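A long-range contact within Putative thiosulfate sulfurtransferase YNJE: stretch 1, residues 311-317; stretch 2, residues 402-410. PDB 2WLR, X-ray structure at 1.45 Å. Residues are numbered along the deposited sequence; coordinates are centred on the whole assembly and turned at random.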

# COMPACT_ATOMS: atom_id res chain seq x y z
N PRO A 311 -5.59 7.81 27.14
CA PRO A 311 -4.28 7.26 27.46
C PRO A 311 -3.23 7.48 26.38
O PRO A 311 -3.53 7.40 25.18
CB PRO A 311 -4.56 5.76 27.61
CG PRO A 311 -6.00 5.72 27.99
CD PRO A 311 -6.64 6.78 27.20
N LYS A 312 -2.01 7.76 26.83
CA LYS A 312 -0.84 7.98 25.97
C LYS A 312 0.16 6.88 26.20
O LYS A 312 0.29 6.34 27.32
CB LYS A 312 -0.20 9.33 26.28
CG LYS A 312 -1.07 10.51 26.00
CD LYS A 312 -0.39 11.80 26.47
CE LYS A 312 -1.18 13.03 26.08
NZ LYS A 312 -0.67 14.26 26.78
N GLY A 313 0.90 6.55 25.15
CA GLY A 313 1.91 5.53 25.22
C GLY A 313 1.69 4.55 24.10
O GLY A 313 0.89 4.82 23.18
N GLU A 314 2.38 3.43 24.22
CA GLU A 314 2.41 2.38 23.24
C GLU A 314 2.36 1.02 23.92
O GLU A 314 2.72 0.88 25.09
CB GLU A 314 3.71 2.51 22.46
CG GLU A 314 3.80 1.66 21.22
CD GLU A 314 2.61 1.90 20.29
OE1 GLU A 314 2.77 2.69 19.35
OE2 GLU A 314 1.51 1.36 20.53
N ILE A 315 1.93 0.01 23.17
CA ILE A 315 1.96 -1.38 23.63
C ILE A 315 3.40 -1.79 23.91
O ILE A 315 4.28 -1.71 23.03
CB ILE A 315 1.31 -2.33 22.60
CG1 ILE A 315 -0.15 -1.92 22.37
CG2 ILE A 315 1.48 -3.82 23.04
CD1 ILE A 315 -0.94 -2.88 21.51
N ALA A 316 3.66 -2.21 25.14
CA ALA A 316 5.00 -2.62 25.52
C ALA A 316 5.42 -3.87 24.75
O ALA A 316 4.70 -4.88 24.73
CB ALA A 316 5.08 -2.88 27.03
N GLY A 317 6.58 -3.79 24.11
CA GLY A 317 7.10 -4.85 23.29
C GLY A 317 6.75 -4.71 21.81
O GLY A 317 7.26 -5.48 21.02
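Stretch 2 402-410: NPVATGERG

Stretch 2 meets stretch 1 through a short antiparallel ladder in which Val-404 and Ala-405 run beside Ile-315 and Glu-314. All four residues have extended backbones, with phi/psi from -61/123 at Ile-315 to -139/158 at Glu-314. The antiparallel assignment applies to this paired segment; over the longer touching parts, the end-to-end lines from Lys-312 to Ala-316 and from Pro-403 to Arg-409 lie 91° apart.

Three backbone hydrogen bonds fix the register. Glu-314 and Ala-405, with CA atoms 5.2 Å apart, form a hydrogen-bonded pair: Glu-314 N donates to Ala-405 O at 3.0 Å (N-H...O angle 142°), and Ala-405 N returns a straighter bond to Glu-314 O at 2.8 Å (163°). The third runs from Ala-316 N to Pro-403 O at 3.2 Å and 166°. Between them, Ile-315 and Val-404 form the non-hydrogen-bonded pair, CA to CA 5.1 Å. Glu-314 O also receives a CA-H...O contact from Val-404 CA at 3.3 Å.

The backbone N and O of Ile-315 make no hydrogen bond directly to stretch 2. Ile-315 N donates to Glu-314 OE2 at 3.0 Å (151°), within its own stretch, while Ile-315 O accepts from water 1 at 2.9 Å. That water in turn accepts from Arg-409 NH2 at 3.0 Å, carrying the link back to stretch 2. Arg-409 NH1 donates to Gly-407 O at 2.8 Å, and NH2 approaches Glu-314 CB to 3.4 Å, placing that carbon at the guanidinium edge, near its plane.

Apolar packing is modest: Ala-316 CB lies 3.7 Å from Pro-403 CB and 4.3 Å from Ala-405 CB. At Gly-313, CA is 3.9 Å from Val-404 CG1; an ideally placed CB would come within 2.5 Å of that methyl, a clash, and phi/psi of 129/-167 independently calls for glycine. The contact buries 327 Å², both sides summed.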

# COMPACT_ATOMS: atom_id res chain seq x y z
N ASN A 402 -2.64 -3.41 31.32
CA ASN A 402 -1.87 -3.84 30.16
C ASN A 402 -0.55 -3.05 30.05
O ASN A 402 -0.59 -1.84 30.16
CB ASN A 402 -2.68 -3.65 28.88
CG ASN A 402 -3.70 -4.74 28.69
OD1 ASN A 402 -3.46 -5.89 29.02
ND2 ASN A 402 -4.83 -4.38 28.11
N PRO A 403 0.59 -3.73 29.88
CA PRO A 403 1.89 -3.05 29.91
C PRO A 403 2.04 -2.00 28.81
O PRO A 403 1.71 -2.27 27.64
CB PRO A 403 2.88 -4.18 29.70
CG PRO A 403 2.17 -5.41 30.16
CD PRO A 403 0.75 -5.19 29.77
N VAL A 404 2.53 -0.82 29.21
CA VAL A 404 2.69 0.34 28.33
C VAL A 404 4.18 0.73 28.26
O VAL A 404 4.89 0.74 29.29
CB VAL A 404 1.84 1.57 28.83
CG1 VAL A 404 2.19 2.86 28.05
CG2 VAL A 404 0.35 1.29 28.74
N ALA A 405 4.66 1.03 27.05
CA ALA A 405 6.01 1.59 26.85
C ALA A 405 5.88 3.05 26.47
O ALA A 405 4.92 3.45 25.81
CB ALA A 405 6.76 0.85 25.76
N THR A 406 6.84 3.86 26.89
CA THR A 406 6.80 5.28 26.60
C THR A 406 8.20 5.83 26.41
O THR A 406 9.18 5.20 26.79
CB THR A 406 6.08 6.05 27.72
OG1 THR A 406 5.75 7.37 27.27
CG2 THR A 406 6.96 6.14 28.96
N GLY A 407 8.27 7.01 25.80
CA GLY A 407 9.53 7.71 25.59
C GLY A 407 10.38 7.21 24.43
O GLY A 407 10.12 6.15 23.84
N GLU A 408 11.40 8.00 24.12
CA GLU A 408 12.34 7.69 23.06
C GLU A 408 13.02 6.34 23.34
O GLU A 408 13.47 6.06 24.48
CB GLU A 408 13.38 8.82 22.92
CG GLU A 408 12.80 10.16 22.48
CD GLU A 408 12.58 10.26 20.97
OE1 GLU A 408 12.87 9.27 20.28
OE2 GLU A 408 12.14 11.32 20.48
N ARG A 409 13.08 5.51 22.31
CA ARG A 409 13.67 4.18 22.41
C ARG A 409 13.88 3.62 21.02
O ARG A 409 13.37 4.17 20.05
CB ARG A 409 12.79 3.24 23.24
CG ARG A 409 11.43 2.91 22.61
CD ARG A 409 10.47 2.30 23.65
NE ARG A 409 9.17 2.01 23.05
CZ ARG A 409 8.19 2.89 22.87
NH1 ARG A 409 8.32 4.17 23.20
NH2 ARG A 409 7.06 2.50 22.31
N GLY A 410 14.58 2.50 20.95
CA GLY A 410 14.94 1.89 19.68
C GLY A 410 14.71 0.40 19.68
O GLY A 410 14.18 -0.16 20.65
O HOH W 1 6.73 -0.47 21.98